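Local coordinates for protein nsp9 (Porcine coronavirus HKU15, PDB 5YM6) that binds nucleic acid as a small beta-barrel coronavirus replicase subunit whose dimerization enhances nucleic acid affinity, probably serving viral RNA synthesis, at residues B[42-52]-B[63-71]. Sequence-based numbering, arbitrary orientation.
Sequences ITSTKDNLKTV and LNLDPPMRF
Leu65 sets its two methyls among Ile42, Leu49 and Val52, an example of how a chain leaving a hairpin can be held to a barrel by an apolar side chain together with backbone bonds. CD1 lies 3.6 Å from CB of Leu49 and also meets CD1 of Ile42, while CD2 rests 3.7 Å from CG1 of Val52 and reaches Ile42 as well. With CG anti to the carbonyl carbon (chi1 -55°), the branch runs close along the Lys50 carbonyl, and the side chain crosses those of Ile42 and Val52 at about a right angle. Backbone bonds fix this insertion. Leu65 N donates to Lys50 O over 3.0 Å, tilted 32° from the carbonyl plane, and a water donates to both Lys50 O and Leu65 O, so the Lys50 oxygen accepts two bonds. One step further, Val52 and Leu63 form an antiparallel hydrogen-bonded pair; the bond from Leu63 N to Val52 O is 2.8 Å long and almost straight at 175°. This pairing belongs to the hairpin of strands 49-55 and 60-64 in the antiparallel barrel characteristic of coronavirus nsp9. On the neighbouring non-hydrogen-bonded pair, Thr51 lays CG2 3.6 Å from OD1 of Asn64. Its hydroxyl is hydrogen-bonded to the side chain of Gln17, the residue that Lys50 and Thr51 together face in a classic beta bulge. Farther along, the Pro68 ring sets CG 3.5 Å from Asp47 O and packs on Tyr85, whose hydroxyl is hydrogen-bonded to the backbone of Lys46 and Leu49. At the far end, CG2 of Thr43 approaches the edge of the Phe71 ring near its plane, 4.2 Å from CE1, and Phe71 in turn packs on Leu4 of the second subunit.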
ATOM      1  N   ILE B  42       2.009  -7.336 -12.309  1.00 20.63           N
ATOM      2  CA  ILE B  42       3.200  -7.858 -12.961  1.00 16.82           C
ATOM      3  C   ILE B  42       4.001  -6.697 -13.517  1.00 20.37           C
ATOM      4  O   ILE B  42       3.440  -5.625 -13.770  1.00 17.78           O
ATOM      5  CB  ILE B  42       2.859  -8.838 -14.083  1.00 18.73           C
ATOM      6  CG1 ILE B  42       2.044  -8.142 -15.179  1.00 18.64           C
ATOM      7  CG2 ILE B  42       2.096 -10.038 -13.505  1.00 17.70           C
ATOM      8  CD1 ILE B  42       1.967  -8.919 -16.472  1.00 23.07           C
ATOM      9  N   THR B  43       5.308  -6.897 -13.665  1.00 19.52           N
ATOM     10  CA  THR B  43       6.134  -5.964 -14.428  1.00 21.24           C
ATOM     11  C   THR B  43       6.870  -6.671 -15.555  1.00 22.16           C
ATOM     12  O   THR B  43       7.172  -7.861 -15.489  1.00 21.47           O
ATOM     13  CB  THR B  43       7.161  -5.227 -13.552  1.00 22.22           C
ATOM     14  OG1 THR B  43       8.040  -6.175 -12.929  1.00 25.11           O
ATOM     15  CG2 THR B  43       6.463  -4.386 -12.489  1.00 22.79           C
ATOM     16  N   SER B  44       7.128  -5.913 -16.612  1.00 20.63           N
ATOM     17  CA  SER B  44       7.683  -6.446 -17.845  1.00 21.51           C
ATOM     18  C   SER B  44       8.326  -5.306 -18.608  1.00 22.57           C
ATOM     19  O   SER B  44       7.950  -4.163 -18.415  1.00 23.48           O
ATOM     20  CB  SER B  44       6.587  -7.080 -18.698  1.00 20.12           C
ATOM     21  OG  SER B  44       7.077  -7.421 -19.978  1.00 24.89           O
ATOM     22  N   THR B  45       9.271  -5.613 -19.489  1.00 27.69           N
ATOM     23  CA  THR B  45       9.790  -4.590 -20.382  1.00 26.99           C
ATOM     24  C   THR B  45       8.867  -4.425 -21.596  1.00 27.78           C
ATOM     25  O   THR B  45       9.033  -3.496 -22.389  1.00 27.16           O
ATOM     26  CB  THR B  45      11.216  -4.917 -20.845  1.00 28.67           C
ATOM     27  OG1 THR B  45      11.242  -6.236 -21.396  1.00 31.69           O
ATOM     28  CG2 THR B  45      12.179  -4.852 -19.667  1.00 33.91           C
ATOM     29  N   LYS B  46       7.888  -5.314 -21.736  1.00 23.60           N
ATOM     30  CA  LYS B  46       6.947  -5.241 -22.863  1.00 24.49           C
ATOM     31  C   LYS B  46       5.781  -4.321 -22.511  1.00 27.43           C
ATOM     32  O   LYS B  46       5.262  -4.384 -21.387  1.00 23.99           O
ATOM     33  CB  LYS B  46       6.425  -6.627 -23.236  1.00 28.79           C
ATOM     34  CG  LYS B  46       7.477  -7.602 -23.765  1.00 28.50           C
ATOM     35  CD  LYS B  46       6.823  -8.882 -24.297  1.00 35.48           C
ATOM     36  CE  LYS B  46       5.817  -8.567 -25.407  1.00 40.02           C
ATOM     37  NZ  LYS B  46       5.002  -9.733 -25.885  1.00 35.54           N
ATOM     38  N   ASP B  47       5.356  -3.486 -23.460  1.00 25.18           N
ATOM     39  CA  ASP B  47       4.267  -2.548 -23.187  1.00 27.05           C
ATOM     40  C   ASP B  47       2.914  -3.026 -23.723  1.00 24.63           C
ATOM     41  O   ASP B  47       1.915  -2.313 -23.607  1.00 28.14           O
ATOM     42  CB  ASP B  47       4.599  -1.154 -23.749  1.00 28.65           C
ATOM     43  CG  ASP B  47       4.571  -1.082 -25.285  1.00 31.41           C
ATOM     44  OD1 ASP B  47       4.458  -2.113 -25.976  1.00 30.03           O
ATOM     45  OD2 ASP B  47       4.677   0.048 -25.802  1.00 30.12           O
ATOM     46  N   ASN B  48       2.872  -4.244 -24.262  1.00 24.09           N
ATOM     47  CA  ASN B  48       1.675  -4.727 -24.942  1.00 27.36           C
ATOM     48  C   ASN B  48       1.040  -5.969 -24.328  1.00 25.80           C
ATOM     49  O   ASN B  48       0.367  -6.725 -25.026  1.00 23.89           O
ATOM     50  CB  ASN B  48       1.976  -5.009 -26.422  1.00 28.96           C
ATOM     51  CG  ASN B  48       3.078  -6.042 -26.616  1.00 25.95           C
ATOM     52  OD1 ASN B  48       4.000  -6.121 -25.824  1.00 30.14           O
ATOM     53  ND2 ASN B  48       2.975  -6.839 -27.681  1.00 30.96           N
ATOM     54  N   LEU B  49       1.223  -6.177 -23.026  1.00 22.30           N
ATOM     55  CA  LEU B  49       0.642  -7.358 -22.396  1.00 20.61           C
ATOM     56  C   LEU B  49      -0.863  -7.179 -22.185  1.00 23.36           C
ATOM     57  O   LEU B  49      -1.334  -6.097 -21.828  1.00 24.96           O
ATOM     58  CB  LEU B  49       1.337  -7.661 -21.059  1.00 19.05           C
ATOM     59  CG  LEU B  49       2.849  -7.866 -21.189  1.00 23.46           C
ATOM     60  CD1 LEU B  49       3.446  -8.282 -19.859  1.00 23.30           C
ATOM     61  CD2 LEU B  49       3.168  -8.910 -22.272  1.00 26.52           C
ATOM     62  N   LYS B  50      -1.611  -8.256 -22.393  1.00 24.33           N
ATOM     63  CA  LYS B  50      -3.055  -8.215 -22.239  1.00 25.54           C
ATOM     64  C   LYS B  50      -3.560  -9.098 -21.101  1.00 21.03           C
ATOM     65  O   LYS B  50      -4.480  -8.717 -20.373  1.00 24.45           O
ATOM     66  CB  LYS B  50      -3.729  -8.624 -23.550  1.00 27.20           C
ATOM     67  CG  LYS B  50      -5.248  -8.626 -23.488  1.00 35.22           C
ATOM     68  CD  LYS B  50      -5.855  -9.079 -24.803  1.00 39.76           C
ATOM     69  CE  LYS B  50      -7.364  -9.246 -24.687  1.00 39.46           C
ATOM     70  NZ  LYS B  50      -7.929  -9.758 -25.967  1.00 43.80           N
ATOM     71  N   THR B  51      -2.987 -10.283 -20.953  1.00 22.13           N
ATOM     72  CA  THR B  51      -3.441 -11.201 -19.917  1.00 21.52           C
ATOM     73  C   THR B  51      -2.269 -11.851 -19.213  1.00 24.85           C
ATOM     74  O   THR B  51      -1.136 -11.824 -19.702  1.00 21.91           O
ATOM     75  CB  THR B  51      -4.375 -12.320 -20.474  1.00 26.16           C
ATOM     76  OG1 THR B  51      -3.660 -13.159 -21.394  1.00 26.99           O
ATOM     77  CG2 THR B  51      -5.596 -11.728 -21.157  1.00 28.13           C
ATOM     78  N   VAL B  52      -2.549 -12.431 -18.056  1.00 22.35           N
ATOM     79  CA  VAL B  52      -1.532 -13.184 -17.339  1.00 22.48           C
ATOM     80  C   VAL B  52      -2.165 -14.474 -16.842  1.00 27.68           C
ATOM     81  O   VAL B  52      -3.332 -14.503 -16.442  1.00 26.78           O
ATOM     82  CB  VAL B  52      -0.919 -12.376 -16.186  1.00 21.67           C
ATOM     83  CG1 VAL B  52      -1.992 -11.984 -15.152  1.00 20.66           C
ATOM     84  CG2 VAL B  52       0.207 -13.154 -15.528  1.00 22.72           C
ATOM     85  N   LEU B  63      -6.099 -14.095 -16.297  1.00 25.25           N
ATOM     86  CA  LEU B  63      -6.542 -12.827 -15.726  1.00 26.84           C
ATOM     87  C   LEU B  63      -6.235 -11.660 -16.650  1.00 24.32           C
ATOM     88  O   LEU B  63      -5.167 -11.616 -17.260  1.00 25.43           O
ATOM     89  CB  LEU B  63      -5.872 -12.582 -14.383  1.00 27.90           C
ATOM     90  CG  LEU B  63      -6.059 -13.685 -13.345  1.00 31.77           C
ATOM     91  CD1 LEU B  63      -5.318 -13.311 -12.085  1.00 31.24           C
ATOM     92  CD2 LEU B  63      -7.540 -13.879 -13.073  1.00 33.82           C
ATOM     93  N   ASN B  64      -7.155 -10.706 -16.736  1.00 22.11           N
ATOM     94  CA  ASN B  64      -6.916  -9.516 -17.546  1.00 21.20           C
ATOM     95  C   ASN B  64      -6.041  -8.517 -16.824  1.00 21.49           C
ATOM     96  O   ASN B  64      -6.110  -8.391 -15.599  1.00 22.38           O
ATOM     97  CB  ASN B  64      -8.234  -8.845 -17.930  1.00 23.62           C
ATOM     98  CG  ASN B  64      -9.070  -9.706 -18.839  1.00 32.88           C
ATOM     99  OD1 ASN B  64      -8.554 -10.320 -19.778  1.00 30.78           O
ATOM    100  ND2 ASN B  64     -10.357  -9.800 -18.540  1.00 34.14           N
ATOM    101  N   LEU B  65      -5.230  -7.799 -17.597  1.00 20.53           N
ATOM    102  CA  LEU B  65      -4.373  -6.735 -17.070  1.00 18.56           C
ATOM    103  C   LEU B  65      -4.962  -5.350 -17.331  1.00 21.21           C
ATOM    104  O   LEU B  65      -5.517  -5.104 -18.407  1.00 20.73           O
ATOM    105  CB  LEU B  65      -2.999  -6.800 -17.721  1.00 19.00           C
ATOM    106  CG  LEU B  65      -2.305  -8.149 -17.588  1.00 21.78           C
ATOM    107  CD1 LEU B  65      -1.075  -8.203 -18.490  1.00 18.43           C
ATOM    108  CD2 LEU B  65      -1.949  -8.366 -16.129  1.00 18.77           C
ATOM    109  N   ASP B  66      -4.795  -4.447 -16.366  1.00 20.22           N
ATOM    110  CA  ASP B  66      -5.023  -3.016 -16.593  1.00 21.89           C
ATOM    111  C   ASP B  66      -3.923  -2.462 -17.492  1.00 24.44           C
ATOM    112  O   ASP B  66      -2.892  -3.090 -17.642  1.00 22.62           O
ATOM    113  CB  ASP B  66      -5.072  -2.266 -15.258  1.00 20.56           C
ATOM    114  CG  ASP B  66      -6.341  -2.547 -14.485  1.00 22.60           C
ATOM    115  OD1 ASP B  66      -7.311  -2.995 -15.112  1.00 23.82           O
ATOM    116  OD2 ASP B  66      -6.370  -2.318 -13.256  1.00 28.70           O
ATOM    117  N   PRO B  67      -4.155  -1.295 -18.124  1.00 26.13           N
ATOM    118  CA  PRO B  67      -3.137  -0.733 -19.023  1.00 24.06           C
ATOM    119  C   PRO B  67      -1.838  -0.466 -18.278  1.00 24.20           C
ATOM    120  O   PRO B  67      -1.881  -0.168 -17.095  1.00 27.87           O
ATOM    121  CB  PRO B  67      -3.777   0.573 -19.525  1.00 27.02           C
ATOM    122  CG  PRO B  67      -4.912   0.856 -18.580  1.00 27.99           C
ATOM    123  CD  PRO B  67      -5.387  -0.484 -18.097  1.00 27.71           C
ATOM    124  N   PRO B  68      -0.695  -0.590 -18.965  1.00 24.40           N
ATOM    125  CA  PRO B  68       0.612  -0.454 -18.305  1.00 26.33           C
ATOM    126  C   PRO B  68       0.874   0.949 -17.770  1.00 31.53           C
ATOM    127  O   PRO B  68       0.397   1.942 -18.326  1.00 28.88           O
ATOM    128  CB  PRO B  68       1.605  -0.810 -19.418  1.00 27.84           C
ATOM    129  CG  PRO B  68       0.856  -0.604 -20.691  1.00 29.83           C
ATOM    130  CD  PRO B  68      -0.557  -1.006 -20.366  1.00 24.78           C
ATOM    131  N   MET B  69       1.609   1.019 -16.674  1.00 29.03           N
ATOM    132  CA  MET B  69       2.150   2.288 -16.219  1.00 31.25           C
ATOM    133  C   MET B  69       3.667   2.242 -16.251  1.00 32.70           C
ATOM    134  O   MET B  69       4.282   1.256 -15.870  1.00 29.53           O
ATOM    135  CB  MET B  69       1.661   2.611 -14.825  1.00 29.87           C
ATOM    136  CG  MET B  69       0.165   2.605 -14.722  1.00 35.22           C
ATOM    137  SD  MET B  69      -0.296   3.171 -13.099  1.00 48.28           S
ATOM    138  CE  MET B  69       0.103   4.914 -13.260  1.00 41.63           C
ATOM    139  N   ARG B  70       4.265   3.333 -16.693  1.00 31.98           N
ATOM    140  CA  ARG B  70       5.693   3.364 -16.949  1.00 33.93           C
ATOM    141  C   ARG B  70       6.478   3.829 -15.725  1.00 33.88           C
ATOM    142  O   ARG B  70       6.054   4.744 -15.018  1.00 33.14           O
ATOM    143  CB  ARG B  70       5.959   4.274 -18.152  1.00 36.97           C
ATOM    144  CG  ARG B  70       7.405   4.423 -18.540  1.00 41.60           C
ATOM    145  CD  ARG B  70       7.551   5.481 -19.625  1.00 45.21           C
ATOM    146  NE  ARG B  70       6.715   5.188 -20.785  1.00 47.61           N
ATOM    147  CZ  ARG B  70       7.184   4.769 -21.957  1.00 51.12           C
ATOM    148  NH1 ARG B  70       8.490   4.598 -22.134  1.00 52.96           N
ATOM    149  NH2 ARG B  70       6.348   4.524 -22.957  1.00 47.42           N
ATOM    150  N   PHE B  71       7.609   3.184 -15.454  1.00 34.26           N
ATOM    151  CA  PHE B  71       8.570   3.739 -14.498  1.00 39.50           C
ATOM    152  C   PHE B  71       9.987   3.262 -14.814  1.00 40.11           C
ATOM    153  O   PHE B  71      10.176   2.301 -15.557  1.00 40.55           O
ATOM    154  CB  PHE B  71       8.190   3.394 -13.048  1.00 43.31           C
ATOM    155  CG  PHE B  71       8.377   1.942 -12.680  1.00 39.80           C
ATOM    156  CD1 PHE B  71       7.433   0.993 -13.036  1.00 37.58           C
ATOM    157  CD2 PHE B  71       9.481   1.539 -11.950  1.00 40.17           C
ATOM    158  CE1 PHE B  71       7.602  -0.341 -12.689  1.00 37.53           C
ATOM    159  CE2 PHE B  71       9.654   0.208 -11.597  1.00 39.87           C
ATOM    160  CZ  PHE B  71       8.714  -0.733 -11.967  1.00 37.84           C
TER
HETATM  161  O   HOH W   1      -3.088  -4.100 -20.691  1.00 31.53           O
HETATM  162  O   HOH W   2      -6.254  -6.619 -20.549  1.00 24.31           O